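PDB 1U6M: acetyltransferase, GNAT family, which probably transfers an acyl group, such as acetyl, to an acceptor molecule. Local coordinates for residues 5-8 and 9-13; 80-83 and 84-87; 88-91 and 92-96. All blocks are in the same frame, centred on the assembly; numbering follows the deposited sequence.

Contact 1: 5-8 and 9-13; sequences RSAT and KEDGQ
R5 and D11 meet head-on in a two-pronged salt bridge. The guanidinium group uses its two terminal nitrogens. R5 NH1 donates to D11 OD2 at 2.8 Å, and R5 NH2 donates to D11 OD1 at 3.1 Å. Both bonds are nearly straight, and the two flat groups are close to coplanar, 18° apart. The R5 chain is extended from CG to NE and carries the guanidinium along the turn to reach the carboxylate. D11 OD2 takes a second strong bond, from the backbone N of T8 at 2.7 Å. This donor arrives on the anti side, tilted out of the carboxylate plane, while R5 NH1 uses the syn lone pair. The bonds therefore fix the rotation of the carboxylate, and the arginine charge probably stabilises its anionic form. The backbone answers in the other direction: D11 N donates to T8 O at 3.0 Å. A water gives D11 OD1 another donor at 3.0 Å. R5 has further partners. Its NH1 also donates to S6 O at 3.2 Å, and its NE pairs with E63 on strand 59-64. A7 CB lies 3.7 Å from D11 OD2 and also packs on V61 of that strand. K9 and E10 take the two middle positions of a type I turn closed by the D11-to-T8 backbone bond. This is the turn from edge strand 3-6 into helix 12-25, the β1-α1 connection of the GNAT fold.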
loop_
_atom_site.group_PDB
_atom_site.type_symbol
_atom_site.label_atom_id
_atom_site.label_comp_id
_atom_site.label_asym_id
_atom_site.label_seq_id
_atom_site.Cartn_x
_atom_site.Cartn_y
_atom_site.Cartn_z
ATOM N N ARG A 5 -13.977 -4.628 -4.905
ATOM C CA ARG A 5 -13.820 -6.071 -4.714
ATOM C C ARG A 5 -12.394 -6.271 -4.225
ATOM O O ARG A 5 -11.549 -5.365 -4.370
ATOM C CB ARG A 5 -14.006 -6.824 -6.020
ATOM C CG ARG A 5 -13.176 -6.259 -7.175
ATOM C CD ARG A 5 -13.279 -7.208 -8.334
ATOM N NE ARG A 5 -12.481 -6.827 -9.503
ATOM C CZ ARG A 5 -11.161 -7.052 -9.647
ATOM N NH1 ARG A 5 -10.438 -7.681 -8.697
ATOM N NH2 ARG A 5 -10.560 -6.646 -10.763
ATOM N N SER A 6 -12.116 -7.432 -3.656
ATOM C CA SER A 6 -10.746 -7.710 -3.360
ATOM C C SER A 6 -9.955 -8.101 -4.636
ATOM O O SER A 6 -10.535 -8.596 -5.597
ATOM C CB SER A 6 -10.597 -8.698 -2.198
ATOM O OG SER A 6 -11.492 -9.756 -2.296
ATOM N N ALA A 7 -8.653 -7.790 -4.666
ATOM C CA ALA A 7 -7.821 -8.094 -5.818
ATOM C C ALA A 7 -7.763 -9.612 -6.086
ATOM O O ALA A 7 -8.002 -10.419 -5.182
ATOM C CB ALA A 7 -6.441 -7.516 -5.650
ATOM N N THR A 8 -7.501 -9.988 -7.337
ATOM C CA THR A 8 -7.272 -11.393 -7.646
ATOM C C THR A 8 -5.851 -11.509 -8.168
ATOM O O THR A 8 -5.167 -10.497 -8.383
ATOM C CB THR A 8 -8.269 -11.922 -8.723
ATOM O OG1 THR A 8 -8.109 -11.165 -9.954
ATOM C CG2 THR A 8 -9.712 -11.749 -8.250
ATOM N N LYS A 9 -5.442 -12.743 -8.429
ATOM C CA LYS A 9 -4.146 -13.041 -8.918
ATOM C C LYS A 9 -3.940 -12.371 -10.271
ATOM O O LYS A 9 -2.827 -11.939 -10.557
ATOM C CB LYS A 9 -3.962 -14.569 -8.968
ATOM C CG LYS A 9 -2.508 -15.027 -9.290
ATOM C CD LYS A 9 -2.406 -16.489 -9.690
ATOM C CE LYS A 9 -1.196 -16.677 -10.648
ATOM N NZ LYS A 9 -0.478 -18.038 -10.472
ATOM N N GLU A 10 -5.003 -12.239 -11.083
ATOM C CA GLU A 10 -4.903 -11.572 -12.408
ATOM C C GLU A 10 -4.826 -10.032 -12.395
ATOM O O GLU A 10 -4.533 -9.375 -13.440
ATOM C CB GLU A 10 -5.948 -12.057 -13.405
ATOM C CG GLU A 10 -7.144 -12.750 -12.831
ATOM C CD GLU A 10 -6.839 -14.182 -12.340
ATOM O OE1 GLU A 10 -5.890 -14.793 -12.838
ATOM O OE2 GLU A 10 -7.550 -14.680 -11.444
ATOM N N ASP A 11 -4.992 -9.448 -11.216
ATOM C CA ASP A 11 -4.715 -8.035 -11.047
ATOM C C ASP A 11 -3.223 -7.710 -10.869
ATOM O O ASP A 11 -2.868 -6.558 -10.621
ATOM C CB ASP A 11 -5.487 -7.488 -9.858
ATOM C CG ASP A 11 -7.006 -7.564 -10.050
ATOM O OD1 ASP A 11 -7.557 -7.246 -11.143
ATOM O OD2 ASP A 11 -7.649 -7.963 -9.076
ATOM N N GLY A 12 -2.352 -8.704 -11.032
ATOM C CA GLY A 12 -0.900 -8.531 -10.874
ATOM C C GLY A 12 -0.278 -7.405 -11.668
ATOM O O GLY A 12 0.386 -6.543 -11.094
ATOM N N GLN A 13 -0.467 -7.391 -12.983
ATOM C CA GLN A 13 0.126 -6.330 -13.806
ATOM C C GLN A 13 -0.438 -4.955 -13.418
ATOM O O GLN A 13 0.334 -3.962 -13.331
ATOM C CB GLN A 13 -0.105 -6.615 -15.302
ATOM C CG GLN A 13 0.620 -7.864 -15.853
ATOM C CD GLN A 13 2.060 -7.544 -16.163
ATOM O OE1 GLN A 13 2.349 -6.462 -16.680
ATOM N NE2 GLN A 13 2.979 -8.446 -15.806
HETATM O O HOH W 1 -8.957 -9.861 -11.819
#

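Contact 2: 80-83 and 84-87; sequences EKII and DEPL
E85 folds its side chain back against I82 where a loop leads into helix 85-93. This helix belongs to the connection between two neighbouring antiparallel strands of the GNAT sheet, 67-76 and 112-120. The packed side of the contact is made by the buried I83, D84 and P86. I83 packs on Y75 of strand 67-76 and on R53. D84 turns its carboxylate to R53 as well, in a salt bridge, so the inner side of the turn is held by a neighbouring loop. P86 rests on Y49 and T51. The outer side is looser. I82 O lies 3.6 Å from E85 CG, an ordinary van der Waals distance. The E85 torsion (chi1 -56°) sets CG anti to its own carbonyl carbon, and from there the extended chain runs back beside I82. The I82 and E85 side chains pass at a slant, and I82 CG2 comes within 3.9 Å of E85 OE2. K81 is exposed, and its side chain leads away from the helix. A water spans the turn here, donating to K81 O at 2.9 Å and accepting from D84 N at 3.0 Å. On the packed side, P86 CD touches two carbonyl oxygens at once, 3.7 Å from both I82 O and I83 O.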
loop_
_atom_site.group_PDB
_atom_site.type_symbol
_atom_site.label_atom_id
_atom_site.label_comp_id
_atom_site.label_asym_id
_atom_site.label_seq_id
_atom_site.Cartn_x
_atom_site.Cartn_y
_atom_site.Cartn_z
ATOM N N GLU A 80 4.517 -6.636 9.360
ATOM C CA GLU A 80 5.417 -5.661 8.742
ATOM C C GLU A 80 6.868 -6.105 8.438
ATOM O O GLU A 80 7.574 -5.508 7.581
ATOM C CB GLU A 80 5.484 -4.388 9.585
ATOM C CG GLU A 80 5.833 -3.216 8.611
ATOM C CD GLU A 80 6.138 -1.892 9.269
ATOM O OE1 GLU A 80 6.417 -0.930 8.500
ATOM O OE2 GLU A 80 6.092 -1.820 10.535
ATOM N N LYS A 81 7.329 -7.101 9.173
ATOM C CA LYS A 81 8.685 -7.526 9.019
ATOM C C LYS A 81 8.799 -8.655 7.965
ATOM O O LYS A 81 9.882 -8.940 7.498
ATOM C CB LYS A 81 9.241 -7.943 10.391
ATOM C CG LYS A 81 10.146 -6.898 11.016
ATOM C CD LYS A 81 9.448 -5.816 11.741
ATOM C CE LYS A 81 10.506 -4.782 12.167
ATOM N NZ LYS A 81 10.134 -3.789 13.265
ATOM N N ILE A 82 7.695 -9.277 7.593
ATOM C CA ILE A 82 7.717 -10.359 6.633
ATOM C C ILE A 82 7.241 -9.999 5.202
ATOM O O ILE A 82 7.271 -10.880 4.309
ATOM C CB ILE A 82 7.004 -11.668 7.168
ATOM C CG1 ILE A 82 5.525 -11.448 7.549
ATOM C CG2 ILE A 82 7.705 -12.181 8.381
ATOM C CD1 ILE A 82 4.510 -11.964 6.494
ATOM N N ILE A 83 6.829 -8.733 4.970
ATOM C CA ILE A 83 6.052 -8.370 3.757
ATOM C C ILE A 83 6.869 -8.209 2.446
ATOM O O ILE A 83 6.366 -8.414 1.332
ATOM C CB ILE A 83 5.081 -7.119 4.007
ATOM C CG1 ILE A 83 5.858 -5.938 4.596
ATOM C CG2 ILE A 83 3.774 -7.576 4.791
ATOM C CD1 ILE A 83 5.056 -4.677 4.770
ATOM N N ASP A 84 8.137 -7.873 2.605
ATOM C CA ASP A 84 9.067 -7.652 1.479
ATOM C C ASP A 84 9.854 -8.863 1.029
ATOM O O ASP A 84 10.423 -8.845 -0.086
ATOM C CB ASP A 84 10.009 -6.498 1.769
ATOM C CG ASP A 84 9.274 -5.125 1.788
ATOM O OD1 ASP A 84 8.350 -4.875 0.949
ATOM O OD2 ASP A 84 9.638 -4.296 2.647
ATOM N N GLU A 85 9.846 -9.915 1.865
ATOM C CA GLU A 85 10.518 -11.189 1.565
ATOM C C GLU A 85 10.158 -11.751 0.198
ATOM O O GLU A 85 11.065 -12.075 -0.539
ATOM C CB GLU A 85 10.290 -12.311 2.614
ATOM C CG GLU A 85 10.658 -11.984 4.058
ATOM C CD GLU A 85 10.509 -13.201 5.003
ATOM O OE1 GLU A 85 10.087 -14.294 4.544
ATOM O OE2 GLU A 85 10.836 -13.087 6.185
ATOM N N PRO A 86 8.847 -11.920 -0.118
ATOM C CA PRO A 86 8.483 -12.381 -1.472
ATOM C C PRO A 86 9.181 -11.675 -2.656
ATOM O O PRO A 86 9.580 -12.372 -3.609
ATOM C CB PRO A 86 6.959 -12.207 -1.486
ATOM C CG PRO A 86 6.577 -12.550 -0.036
ATOM C CD PRO A 86 7.631 -11.798 0.733
ATOM N N LEU A 87 9.335 -10.344 -2.597
ATOM C CA LEU A 87 10.020 -9.612 -3.693
ATOM C C LEU A 87 11.524 -9.982 -3.744
ATOM O O LEU A 87 12.084 -10.096 -4.818
ATOM C CB LEU A 87 9.914 -8.079 -3.559
ATOM C CG LEU A 87 9.767 -7.206 -4.814
ATOM C CD1 LEU A 87 10.332 -5.706 -4.763
ATOM C CD2 LEU A 87 9.998 -7.888 -6.199
HETATM O O HOH W 2 10.193 -8.538 4.649
#

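Contact 3: 88-91 and 92-96; sequences REVF and KKHGL
F91 and L96 make the main apolar contact. F91 CD2 lies 3.6 Å from L96 CB, and the two side chains run at a slant to one another. F91 also packs on I30 and on L42 of helix 36-47. Main-chain bonds make up the second group. K92 N donates to R88 O at 3.0 Å and K93 N to E89 O at 3.1 Å, both in regular helical spacing. H94 N is shared between two weak bonds, to V90 O and to F91 O. The helix then closes with a Schellman motif. L96 N reaches back to F91 O at 3.0 Å, and inside that loop G95 N donates to K92 O at 3.1 Å. H94 is the first residue to leave helical geometry, and G95, the C-prime residue with positive phi (74°), completes the reversal. The edge of the H94 imidazole approaches the V90 carbonyl, with V90 O in the ring plane and 2.9 Å from H94 CD2. The torsion that places CG beside the backbone N (chi1 -68°) brings the ring back over the last turn. There V90 and H94 lie side by side and point the same way, with V90 CG1 4.1 Å from H94 CD2. Both lean on L42. H94 NE2 is hydrogen-bonded to E45 of helix 36-47. R88 NH1 bonds to the carbonyl oxygens of E98 and V100, beyond the helix end.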
loop_
_atom_site.group_PDB
_atom_site.type_symbol
_atom_site.label_atom_id
_atom_site.label_comp_id
_atom_site.label_asym_id
_atom_site.label_seq_id
_atom_site.Cartn_x
_atom_site.Cartn_y
_atom_site.Cartn_z
ATOM N N ARG A 88 12.167 -10.126 -2.589
ATOM C CA ARG A 88 13.567 -10.616 -2.519
ATOM C C ARG A 88 13.744 -12.037 -3.114
ATOM O O ARG A 88 14.704 -12.287 -3.807
ATOM C CB ARG A 88 14.055 -10.563 -1.079
ATOM C CG ARG A 88 13.905 -9.129 -0.474
ATOM C CD ARG A 88 14.774 -8.903 0.733
ATOM N NE ARG A 88 14.520 -7.607 1.331
ATOM C CZ ARG A 88 15.032 -6.475 0.882
ATOM N NH1 ARG A 88 15.849 -6.492 -0.161
ATOM N NH2 ARG A 88 14.732 -5.333 1.480
ATOM N N GLU A 89 12.784 -12.920 -2.878
ATOM C CA GLU A 89 12.728 -14.240 -3.450
ATOM C C GLU A 89 12.609 -14.223 -4.959
ATOM O O GLU A 89 13.289 -14.984 -5.639
ATOM C CB GLU A 89 11.525 -15.013 -2.895
ATOM C CG GLU A 89 11.682 -15.607 -1.496
ATOM C CD GLU A 89 10.443 -16.473 -1.113
ATOM O OE1 GLU A 89 10.144 -17.492 -1.880
ATOM O OE2 GLU A 89 9.761 -16.086 -0.081
ATOM N N VAL A 90 11.716 -13.381 -5.476
ATOM C CA VAL A 90 11.531 -13.153 -6.904
ATOM C C VAL A 90 12.817 -12.597 -7.524
ATOM O O VAL A 90 13.230 -13.088 -8.578
ATOM C CB VAL A 90 10.286 -12.204 -7.184
ATOM C CG1 VAL A 90 10.304 -11.615 -8.555
ATOM C CG2 VAL A 90 8.971 -12.887 -6.809
ATOM N N PHE A 91 13.421 -11.564 -6.938
ATOM C CA PHE A 91 14.796 -11.125 -7.340
ATOM C C PHE A 91 15.840 -12.253 -7.415
ATOM O O PHE A 91 16.509 -12.407 -8.421
ATOM C CB PHE A 91 15.343 -10.020 -6.419
ATOM C CG PHE A 91 14.909 -8.647 -6.807
ATOM C CD1 PHE A 91 13.556 -8.359 -7.016
ATOM C CD2 PHE A 91 15.840 -7.654 -7.004
ATOM C CE1 PHE A 91 13.136 -7.095 -7.406
ATOM C CE2 PHE A 91 15.441 -6.368 -7.403
ATOM C CZ PHE A 91 14.058 -6.096 -7.588
ATOM N N LYS A 92 15.977 -13.048 -6.371
ATOM C CA LYS A 92 16.922 -14.188 -6.403
ATOM C C LYS A 92 16.671 -15.206 -7.554
ATOM O O LYS A 92 17.576 -15.564 -8.279
ATOM C CB LYS A 92 16.939 -14.874 -5.053
ATOM C CG LYS A 92 17.697 -16.194 -5.011
ATOM C CD LYS A 92 18.441 -16.297 -3.696
ATOM C CE LYS A 92 18.737 -17.754 -3.330
ATOM N NZ LYS A 92 19.149 -17.731 -1.897
ATOM N N LYS A 93 15.422 -15.631 -7.726
ATOM C CA LYS A 93 14.972 -16.381 -8.888
ATOM C C LYS A 93 15.408 -15.827 -10.252
ATOM O O LYS A 93 15.664 -16.608 -11.161
ATOM C CB LYS A 93 13.441 -16.485 -8.871
ATOM C CG LYS A 93 12.939 -17.509 -7.938
ATOM C CD LYS A 93 11.521 -17.831 -8.303
ATOM C CE LYS A 93 10.952 -18.701 -7.214
ATOM N NZ LYS A 93 9.508 -18.941 -7.461
ATOM N N HIS A 94 15.469 -14.507 -10.379
ATOM C CA HIS A 94 15.812 -13.800 -11.624
ATOM C C HIS A 94 17.262 -13.294 -11.716
ATOM O O HIS A 94 17.575 -12.458 -12.575
ATOM C CB HIS A 94 14.811 -12.636 -11.846
ATOM C CG HIS A 94 13.441 -13.152 -12.157
ATOM N ND1 HIS A 94 13.002 -13.356 -13.450
ATOM C CD2 HIS A 94 12.485 -13.671 -11.346
ATOM C CE1 HIS A 94 11.816 -13.939 -13.417
ATOM N NE2 HIS A 94 11.476 -14.125 -12.154
ATOM N N GLY A 95 18.123 -13.803 -10.818
ATOM C CA GLY A 95 19.550 -13.475 -10.816
ATOM C C GLY A 95 19.925 -12.117 -10.323
ATOM O O GLY A 95 20.997 -11.666 -10.597
ATOM N N LEU A 96 19.036 -11.410 -9.633
ATOM C CA LEU A 96 19.387 -10.094 -9.107
ATOM C C LEU A 96 19.776 -10.178 -7.607
ATOM O O LEU A 96 19.403 -11.136 -6.920
ATOM C CB LEU A 96 18.259 -9.117 -9.305
ATOM C CG LEU A 96 17.677 -8.499 -10.578
ATOM C CD1 LEU A 96 18.602 -8.147 -11.722
ATOM C CD2 LEU A 96 16.512 -9.269 -11.065
#

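From the N terminus, contact 1 comes first. It closes the turn between edge strand 3-6 and helix 12-25. The chain then passes through helix 36-47 and strands 59-64 and 67-76. Contact 2 leads the following loop into helix 85-93. Contact 3 comes directly after and covers the rest of that helix and its C-terminal turn. The three contacts lie in series, and none nests or crosses. Contacts 2 and 3 share helix 85-93, their centres about 13 Å apart. Contact 1 stands apart, with its nearest atoms about 11 Å from contact 2 and about 10 Å from contact 3. Contact 1 packs on strands 59-64 and 67-76, contact 2 meets strand 67-76 and the loop at R53, and contact 3 lies against helix 36-47.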